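Local coordinates for Xcc1710-like domain-containing protein (Bordetella parapertussis 12822, PDB 3CPK), which is of unknown function but adopts the compact alpha/beta fold of the DUF498/DUF598 family, to which its Xcc1710-like domain belongs, at residues T13-G18 with V24-F29; S30-F35 with A42-Q47; R128-L133 with R138-A143. One frame throughout, in Å; residues are numbered along the deposited sequence.

Contact 1 of 3, residues T13-G18 with V24-F29; sequences TVTAYG and VNQVRF
Thr15 and Gln26 meet where the edge of a three-stranded antiparallel sheet runs past a tight turn. From Thr15 CB the side chain forks. CB itself comes within 3.5 Å of Gln26 N. The hydroxyl branch, held beside the backbone N and anti to the carbonyl carbon (chi1 -68°), accepts a hydrogen bond from Gln26, with Gln26 N 2.9 Å from Thr15 OG1; the bond is bent, 131° at the hydrogen. The methyl branch, CG2, instead touches aliphatic carbon, 3.7 Å from Gln26 CG, and the two side chains cross obliquely. One residue earlier, Asn25 N donates to Thr13 O over 2.8 Å, a straight bond that meets the carbonyl almost end-on, at 167° about the oxygen. Val24 CA adds a longer C-H contact to Thr13 O at 3.5 Å, and Val24 CG1 packs at 3.6 Å from Thr13 O. Val14 and Val24 form a non-hydrogen-bonded antiparallel pair whose side chains share one face of the sheet, where Phe35 lies against both. Next to this pair, Thr15 and Ala16 both oppose Glu23 in a classic beta bulge. Asn25 and Gln26 are the two central residues of a type I' turn from Val24 to Val27. Two successive turn amides are thus bound by oxygens of residues 13-15, one from the main chain and one from a hydroxyl, which ties the turn to the neighbouring segment.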
loop_
_atom_site.group_PDB
_atom_site.type_symbol
_atom_site.label_atom_id
_atom_site.label_comp_id
_atom_site.label_asym_id
_atom_site.label_seq_id
_atom_site.Cartn_x
_atom_site.Cartn_y
_atom_site.Cartn_z
ATOM N N THR A 13 4.653 -6.301 8.834
ATOM C CA THR A 13 5.435 -7.009 7.861
ATOM C C THR A 13 4.620 -7.964 7.001
ATOM O O THR A 13 3.823 -8.759 7.520
ATOM C CB THR A 13 6.528 -7.785 8.607
ATOM O OG1 THR A 13 7.309 -6.854 9.370
ATOM C CG2 THR A 13 7.424 -8.544 7.644
ATOM N N VAL A 14 4.818 -7.868 5.687
ATOM C CA VAL A 14 4.149 -8.747 4.747
ATOM C C VAL A 14 4.835 -10.099 4.924
ATOM O O VAL A 14 5.989 -10.295 4.540
ATOM C CB VAL A 14 4.317 -8.259 3.301
ATOM C CG1 VAL A 14 3.988 -9.386 2.336
ATOM C CG2 VAL A 14 3.401 -7.068 3.045
ATOM N N THR A 15 4.105 -11.027 5.524
ATOM C CA THR A 15 4.614 -12.357 5.831
ATOM C C THR A 15 4.704 -13.349 4.665
ATOM O O THR A 15 5.675 -14.084 4.537
ATOM C CB THR A 15 3.767 -12.984 6.956
ATOM O OG1 THR A 15 3.991 -12.263 8.171
ATOM C CG2 THR A 15 4.149 -14.430 7.166
ATOM N N ALA A 16 3.670 -13.379 3.840
ATOM C CA ALA A 16 3.629 -14.270 2.698
ATOM C C ALA A 16 2.699 -13.631 1.686
ATOM O O ALA A 16 1.959 -12.704 2.008
ATOM C CB ALA A 16 3.110 -15.645 3.109
ATOM N N TYR A 17 2.753 -14.121 0.459
ATOM C CA TYR A 17 1.923 -13.602 -0.618
ATOM C C TYR A 17 1.330 -14.837 -1.251
ATOM O O TYR A 17 1.989 -15.871 -1.337
ATOM C CB TYR A 17 2.777 -12.869 -1.656
ATOM C CG TYR A 17 4.130 -12.422 -1.141
ATOM C CD1 TYR A 17 5.047 -13.348 -0.636
ATOM C CD2 TYR A 17 4.483 -11.075 -1.129
ATOM C CE1 TYR A 17 6.273 -12.945 -0.125
ATOM C CE2 TYR A 17 5.716 -10.660 -0.619
ATOM C CZ TYR A 17 6.600 -11.601 -0.116
ATOM O OH TYR A 17 7.800 -11.209 0.424
ATOM N N GLY A 18 0.091 -14.747 -1.690
ATOM C CA GLY A 18 -0.498 -15.908 -2.310
ATOM C C GLY A 18 -1.448 -15.535 -3.412
ATOM O O GLY A 18 -1.778 -14.369 -3.598
ATOM N N VAL A 24 -0.167 -10.673 6.198
ATOM C CA VAL A 24 0.528 -9.638 6.930
ATOM C C VAL A 24 0.589 -10.054 8.391
ATOM O O VAL A 24 -0.427 -10.420 8.982
ATOM C CB VAL A 24 -0.197 -8.289 6.788
ATOM C CG1 VAL A 24 0.639 -7.167 7.405
ATOM C CG2 VAL A 24 -0.463 -8.010 5.329
ATOM N N ASN A 25 1.791 -10.020 8.963
ATOM C CA ASN A 25 1.987 -10.389 10.358
ATOM C C ASN A 25 1.406 -11.780 10.612
ATOM O O ASN A 25 0.867 -12.063 11.690
ATOM C CB ASN A 25 1.323 -9.342 11.270
ATOM C CG ASN A 25 1.850 -7.917 11.021
ATOM O OD1 ASN A 25 1.176 -6.933 11.319
ATOM N ND2 ASN A 25 3.054 -7.813 10.482
ATOM N N GLN A 26 1.517 -12.641 9.601
ATOM C CA GLN A 26 1.028 -14.018 9.670
ATOM C C GLN A 26 -0.494 -14.177 9.669
ATOM O O GLN A 26 -1.033 -15.174 10.150
ATOM C CB GLN A 26 1.645 -14.723 10.882
ATOM C CG GLN A 26 3.135 -14.985 10.697
ATOM C CD GLN A 26 3.780 -15.694 11.872
ATOM O OE1 GLN A 26 3.139 -16.471 12.577
ATOM N NE2 GLN A 26 5.066 -15.445 12.073
ATOM N N VAL A 27 -1.179 -13.180 9.125
ATOM C CA VAL A 27 -2.627 -13.206 9.023
ATOM C C VAL A 27 -2.993 -12.900 7.566
ATOM O O VAL A 27 -2.508 -11.925 6.994
ATOM C CB VAL A 27 -3.263 -12.165 9.956
ATOM C CG1 VAL A 27 -4.783 -12.232 9.862
ATOM C CG2 VAL A 27 -2.802 -12.414 11.376
ATOM N N ARG A 28 -3.835 -13.743 6.969
ATOM C CA ARG A 28 -4.247 -13.562 5.576
ATOM C C ARG A 28 -5.356 -12.547 5.334
ATOM O O ARG A 28 -6.342 -12.488 6.065
ATOM C CB ARG A 28 -4.717 -14.883 4.964
ATOM C CG ARG A 28 -3.640 -15.864 4.603
ATOM C CD ARG A 28 -4.226 -16.952 3.718
ATOM N NE ARG A 28 -3.293 -18.061 3.562
ATOM C CZ ARG A 28 -3.490 -19.101 2.763
ATOM N NH1 ARG A 28 -4.593 -19.184 2.029
ATOM N NH2 ARG A 28 -2.586 -20.066 2.707
ATOM N N PHE A 29 -5.186 -11.770 4.273
ATOM C CA PHE A 29 -6.177 -10.789 3.879
ATOM C C PHE A 29 -6.556 -11.041 2.427
ATOM O O PHE A 29 -5.689 -11.218 1.567
ATOM C CB PHE A 29 -5.631 -9.376 4.043
ATOM C CG PHE A 29 -5.378 -9.000 5.464
ATOM C CD1 PHE A 29 -4.214 -9.410 6.108
ATOM C CD2 PHE A 29 -6.316 -8.256 6.176
ATOM C CE1 PHE A 29 -3.988 -9.099 7.444
ATOM C CE2 PHE A 29 -6.104 -7.934 7.519
ATOM C CZ PHE A 29 -4.934 -8.353 8.153
#

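Contact 2 of 3, residues S30-F35 with A42-Q47; sequences SHAIAF and ASWPVQ
Ala34 and Ala42 bond through both of their peptide groups. Ala34 N donates to Ala42 O over 2.8 Å, while Ala42 N returns a bond of 2.9 Å to Ala34 O. A third bond follows where the chains begin to part: Trp44 N reaches Ala32 O at 3.0 Å and is nearly straight at the hydrogen, yet the donor stands well above the carbonyl plane. Between these lies the non-hydrogen-bonded pair Ile33 and Ser43, whose side chains diverge. The methylene of Ser43 meets the His31 imidazole at its edge, CB lying 3.6 Å from His31 NE2. These pairings make the segments the two arms of a beta hairpin at one side of the mixed sheet, strand 42-43 being outermost and strand 33-35 also bonding to strand 140-144. The small alanine side chains meet the base and ring of Trp44: Ala34 CB is 4.2 Å from Trp44 CB, and Ala32 CB approaches Trp44 CE3 obliquely at 4.1 Å. With CG anti to the backbone N (chi1 -169°), the indole swings beside its own carbonyl and away from strand 33-35. Val46 CG2, which follows an inverse gamma turn centred on Pro45, sits over the centre of one ring face of Trp44, 3.9 Å above the plane. Farther out, Leu57 and Ala60 of helix 54-61 pack on the indole, and Leu56 O accepts a hydrogen bond from Trp44 NE1.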
loop_
_atom_site.group_PDB
_atom_site.type_symbol
_atom_site.label_atom_id
_atom_site.label_comp_id
_atom_site.label_asym_id
_atom_site.label_seq_id
_atom_site.Cartn_x
_atom_site.Cartn_y
_atom_site.Cartn_z
ATOM N N SER A 30 -7.857 -11.087 2.162
ATOM C CA SER A 30 -8.334 -11.310 0.808
ATOM C C SER A 30 -9.126 -10.115 0.292
ATOM O O SER A 30 -9.694 -10.153 -0.795
ATOM C CB SER A 30 -9.151 -12.600 0.727
ATOM O OG SER A 30 -10.008 -12.742 1.838
ATOM N N HIS A 31 -9.164 -9.056 1.088
ATOM C CA HIS A 31 -9.817 -7.826 0.677
ATOM C C HIS A 31 -8.690 -6.797 0.700
ATOM O O HIS A 31 -7.656 -7.024 1.332
ATOM C CB HIS A 31 -10.953 -7.433 1.632
ATOM C CG HIS A 31 -10.508 -7.081 3.018
ATOM N ND1 HIS A 31 -10.240 -8.029 3.985
ATOM C CD2 HIS A 31 -10.321 -5.879 3.613
ATOM C CE1 HIS A 31 -9.914 -7.426 5.112
ATOM N NE2 HIS A 31 -9.955 -6.119 4.914
ATOM N N ALA A 32 -8.868 -5.680 0.006
ATOM C CA ALA A 32 -7.824 -4.665 -0.049
ATOM C C ALA A 32 -7.532 -4.068 1.318
ATOM O O ALA A 32 -8.432 -3.874 2.131
ATOM C CB ALA A 32 -8.201 -3.572 -1.035
ATOM N N ILE A 33 -6.258 -3.788 1.559
ATOM C CA ILE A 33 -5.807 -3.218 2.817
ATOM C C ILE A 33 -4.781 -2.111 2.582
ATOM O O ILE A 33 -4.280 -1.919 1.474
ATOM C CB ILE A 33 -5.168 -4.304 3.725
ATOM C CG1 ILE A 33 -4.023 -4.994 2.978
ATOM C CG2 ILE A 33 -6.226 -5.323 4.139
ATOM C CD1 ILE A 33 -3.311 -6.066 3.775
ATOM N N ALA A 34 -4.485 -1.376 3.642
ATOM C CA ALA A 34 -3.510 -0.299 3.585
ATOM C C ALA A 34 -2.878 -0.249 4.964
ATOM O O ALA A 34 -3.517 -0.592 5.959
ATOM C CB ALA A 34 -4.190 1.025 3.250
ATOM N N PHE A 35 -1.615 0.149 5.032
ATOM C CA PHE A 35 -0.948 0.212 6.318
ATOM C C PHE A 35 0.449 0.760 6.199
ATOM O O PHE A 35 1.045 0.780 5.124
ATOM C CB PHE A 35 -0.915 -1.182 6.984
ATOM C CG PHE A 35 -0.175 -2.230 6.189
ATOM C CD1 PHE A 35 1.184 -2.450 6.398
ATOM C CD2 PHE A 35 -0.839 -2.982 5.217
ATOM C CE1 PHE A 35 1.879 -3.400 5.662
ATOM C CE2 PHE A 35 -0.157 -3.941 4.468
ATOM C CZ PHE A 35 1.209 -4.152 4.689
ATOM N N ALA A 42 -5.206 -1.435 8.095
ATOM C CA ALA A 42 -6.568 -1.008 7.815
ATOM C C ALA A 42 -7.140 -1.551 6.518
ATOM O O ALA A 42 -6.396 -1.891 5.597
ATOM C CB ALA A 42 -6.636 0.516 7.803
ATOM N N SER A 43 -8.471 -1.633 6.458
ATOM C CA SER A 43 -9.153 -2.076 5.252
ATOM C C SER A 43 -9.268 -0.873 4.355
ATOM O O SER A 43 -9.547 0.265 4.753
ATOM C CB SER A 43 -10.544 -2.641 5.578
ATOM O OG SER A 43 -11.310 -1.714 6.326
ATOM N N TRP A 44 -9.107 -1.143 3.056
ATOM C CA TRP A 44 -9.127 -0.088 2.098
ATOM C C TRP A 44 -10.270 -0.384 1.135
ATOM O O TRP A 44 -10.229 -1.387 0.425
ATOM C CB TRP A 44 -7.763 -0.093 1.420
ATOM C CG TRP A 44 -7.462 1.067 0.575
ATOM C CD1 TRP A 44 -7.699 2.378 0.861
ATOM C CD2 TRP A 44 -6.823 1.040 -0.704
ATOM N NE1 TRP A 44 -7.254 3.174 -0.173
ATOM C CE2 TRP A 44 -6.721 2.375 -1.151
ATOM C CE3 TRP A 44 -6.344 0.007 -1.530
ATOM C CZ2 TRP A 44 -6.142 2.714 -2.373
ATOM C CZ3 TRP A 44 -5.766 0.346 -2.750
ATOM C CH2 TRP A 44 -5.681 1.687 -3.163
ATOM N N PRO A 45 -11.307 0.487 1.098
ATOM C CA PRO A 45 -12.507 0.383 0.252
ATOM C C PRO A 45 -12.298 0.376 -1.260
ATOM O O PRO A 45 -12.737 1.293 -1.950
ATOM C CB PRO A 45 -13.351 1.588 0.685
ATOM C CG PRO A 45 -12.803 1.976 2.014
ATOM C CD PRO A 45 -11.329 1.760 1.834
ATOM N N VAL A 46 -11.651 -0.663 -1.777
ATOM C CA VAL A 46 -11.368 -0.763 -3.197
ATOM C C VAL A 46 -11.353 -2.175 -3.583
ATOM O O VAL A 46 -11.205 -3.111 -2.725
ATOM C CB VAL A 46 -10.041 -0.098 -3.584
ATOM C CG1 VAL A 46 -9.813 -0.162 -5.093
ATOM C CG2 VAL A 46 -10.030 1.337 -3.123
ATOM N N GLN A 47 -11.643 -2.335 -4.859
ATOM C CA GLN A 47 -11.820 -3.624 -5.416
ATOM C C GLN A 47 -11.320 -3.829 -6.823
ATOM O O GLN A 47 -11.096 -4.965 -7.269
ATOM C CB GLN A 47 -13.307 -3.921 -5.268
ATOM C CG GLN A 47 -13.705 -5.355 -5.432
ATOM C CD GLN A 47 -15.066 -5.663 -4.837
ATOM O OE1 GLN A 47 -15.766 -4.772 -4.351
ATOM N NE2 GLN A 47 -15.450 -6.941 -4.873
#

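Contact 3 of 3, residues R128-L133 with R138-A143; sequences RTYNIL and RRVVVA
Helix 123-135 and strand 140-144 are successive elements of an alpha/beta unit, the helix packed against the sheet and nearly antiparallel to the strand, with local axes 167° apart and 8.8 Å at closest approach. Tyr130, Leu133, Val140 and Val142 fill the interface. The Tyr130 ring lies obliquely to both valines: CD1 is 3.5 Å from Val142 CG1, and CE1 is 4.0 Å from Val140 CG1. In both valines CG1 stands between the backbone N and the carbonyl carbon (chi1 65° and 66°), and this is the methyl each offers to the ring. Val140 turns its other methyl to the leucine, CG2 lying 3.8 Å from Leu133 CD1. The remaining leucine branch, CD2, rests against the aliphatic part of Arg138, 3.5 Å from its CD. At the connection itself, Arg138 N donates to Leu133 O over 2.9 Å, holding the start of the incoming segment to the last turn of the helix. Polar ends leave this apolar layer for other partners: Arg138 NH1 forms a salt bridge with Glu90, and Tyr130 OH is hydrogen-bonded to Asn12 O. Phe35 meets the tyrosine ring edge-to-face, while Leu93 of the neighbouring parallel strand packs on Tyr130, Leu133 and Val142. The contact forms the second half of a beta-alpha-beta crossover, in which helix 123-135 joins parallel strands 117-121 and 140-144, with strand 91-95 between them.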
loop_
_atom_site.group_PDB
_atom_site.type_symbol
_atom_site.label_atom_id
_atom_site.label_comp_id
_atom_site.label_asym_id
_atom_site.label_seq_id
_atom_site.Cartn_x
_atom_site.Cartn_y
_atom_site.Cartn_z
ATOM N N ARG A 128 6.290 -6.826 -1.500
ATOM C CA ARG A 128 7.711 -7.089 -1.410
ATOM C C ARG A 128 8.514 -5.783 -1.390
ATOM O O ARG A 128 9.532 -5.671 -0.702
ATOM C CB ARG A 128 8.092 -7.950 -2.599
ATOM C CG ARG A 128 9.561 -8.125 -2.862
ATOM C CD ARG A 128 9.691 -8.736 -4.241
ATOM N NE ARG A 128 8.698 -9.798 -4.403
ATOM C CZ ARG A 128 7.946 -9.976 -5.487
ATOM N NH1 ARG A 128 8.065 -9.160 -6.529
ATOM N NH2 ARG A 128 7.060 -10.966 -5.518
ATOM N N THR A 129 8.066 -4.788 -2.140
ATOM C CA THR A 129 8.782 -3.518 -2.142
ATOM C C THR A 129 8.552 -2.799 -0.808
ATOM O O THR A 129 9.387 -2.019 -0.355
ATOM C CB THR A 129 8.339 -2.608 -3.317
ATOM O OG1 THR A 129 8.627 -3.254 -4.562
ATOM C CG2 THR A 129 9.088 -1.312 -3.284
ATOM N N TYR A 130 7.415 -3.077 -0.183
ATOM C CA TYR A 130 7.087 -2.478 1.105
ATOM C C TYR A 130 8.019 -3.011 2.188
ATOM O O TYR A 130 8.546 -2.244 2.994
ATOM C CB TYR A 130 5.642 -2.797 1.503
ATOM C CG TYR A 130 5.396 -2.596 2.976
ATOM C CD1 TYR A 130 5.033 -1.353 3.481
ATOM C CD2 TYR A 130 5.617 -3.636 3.879
ATOM C CE1 TYR A 130 4.904 -1.150 4.863
ATOM C CE2 TYR A 130 5.497 -3.442 5.242
ATOM C CZ TYR A 130 5.142 -2.199 5.730
ATOM O OH TYR A 130 5.058 -2.003 7.083
ATOM N N ASN A 131 8.192 -4.331 2.223
ATOM C CA ASN A 131 9.060 -4.948 3.212
ATOM C C ASN A 131 10.446 -4.323 3.139
ATOM O O ASN A 131 11.062 -4.031 4.164
ATOM C CB ASN A 131 9.183 -6.461 2.973
ATOM C CG ASN A 131 8.008 -7.260 3.540
ATOM O OD1 ASN A 131 7.874 -8.454 3.253
ATOM N ND2 ASN A 131 7.162 -6.615 4.349
ATOM N N ILE A 132 10.930 -4.113 1.919
ATOM C CA ILE A 132 12.255 -3.539 1.721
ATOM C C ILE A 132 12.360 -2.095 2.181
ATOM O O ILE A 132 13.230 -1.766 2.974
ATOM C CB ILE A 132 12.698 -3.661 0.240
ATOM C CG1 ILE A 132 12.915 -5.136 -0.094
ATOM C CG2 ILE A 132 13.996 -2.886 0.002
ATOM C CD1 ILE A 132 13.193 -5.405 -1.551
ATOM N N LEU A 133 11.481 -1.236 1.689
ATOM C CA LEU A 133 11.512 0.162 2.098
ATOM C C LEU A 133 11.365 0.268 3.611
ATOM O O LEU A 133 11.877 1.187 4.242
ATOM C CB LEU A 133 10.384 0.942 1.428
ATOM C CG LEU A 133 10.457 1.072 -0.088
ATOM C CD1 LEU A 133 9.459 2.116 -0.543
ATOM C CD2 LEU A 133 11.851 1.476 -0.505
ATOM N N ARG A 138 12.481 3.469 5.860
ATOM C CA ARG A 138 11.945 4.630 5.158
ATOM C C ARG A 138 10.505 4.845 5.620
ATOM O O ARG A 138 9.866 3.913 6.107
ATOM C CB ARG A 138 11.966 4.398 3.647
ATOM C CG ARG A 138 13.336 4.514 2.986
ATOM C CD ARG A 138 13.315 3.844 1.610
ATOM N NE ARG A 138 13.972 4.633 0.565
ATOM C CZ ARG A 138 13.341 5.452 -0.275
ATOM N NH1 ARG A 138 12.027 5.602 -0.208
ATOM N NH2 ARG A 138 14.028 6.120 -1.195
ATOM N N ARG A 139 9.997 6.066 5.483
ATOM C CA ARG A 139 8.616 6.355 5.875
ATOM C C ARG A 139 7.712 5.937 4.709
ATOM O O ARG A 139 7.437 6.718 3.798
ATOM C CB ARG A 139 8.447 7.847 6.185
ATOM N N VAL A 140 7.227 4.701 4.766
ATOM C CA VAL A 140 6.424 4.148 3.690
ATOM C C VAL A 140 5.029 3.632 4.061
ATOM O O VAL A 140 4.830 3.084 5.139
ATOM C CB VAL A 140 7.208 2.983 3.046
ATOM C CG1 VAL A 140 7.374 1.857 4.069
ATOM C CG2 VAL A 140 6.500 2.488 1.787
ATOM N N VAL A 141 4.068 3.824 3.161
ATOM C CA VAL A 141 2.709 3.312 3.354
ATOM C C VAL A 141 2.448 2.443 2.132
ATOM O O VAL A 141 2.976 2.710 1.053
ATOM C CB VAL A 141 1.606 4.414 3.352
ATOM C CG1 VAL A 141 0.244 3.764 3.509
ATOM C CG2 VAL A 141 1.822 5.402 4.468
ATOM N N VAL A 142 1.648 1.403 2.295
ATOM C CA VAL A 142 1.319 0.557 1.167
ATOM C C VAL A 142 -0.179 0.254 1.128
ATOM O O VAL A 142 -0.812 0.023 2.152
ATOM C CB VAL A 142 2.112 -0.775 1.192
ATOM C CG1 VAL A 142 1.681 -1.626 2.383
ATOM C CG2 VAL A 142 1.899 -1.530 -0.117
ATOM N N ALA A 143 -0.726 0.287 -0.083
ATOM C CA ALA A 143 -2.129 -0.002 -0.352
ATOM C C ALA A 143 -2.091 -1.168 -1.337
ATOM O O ALA A 143 -1.415 -1.084 -2.362
ATOM C CB ALA A 143 -2.799 1.204 -0.983
#

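In the fold
The three contacts come one after another along the chain, without overlap. The centres of contact 1 and contact 2 lie about 13 Å apart. Those of contact 1 and contact 3 are about 14 Å apart, and those of contact 2 and contact 3 about 15 Å. Contacts 2 and 3 share the mixed sheet, in which strands 33-35 and 140-144 are neighbours; Trp44 packs on Ala143, and Phe35 O probably accepts a hydrogen bond from Val142 N. Contact 1 belongs to the separate antiparallel sheet, which meets strand 33-35 through Val24 and Ile33 and helix 123-135 through Tyr17 and Arg128. The N-terminal sheet is thereby joined to both the hairpin and the helix, making one compact domain.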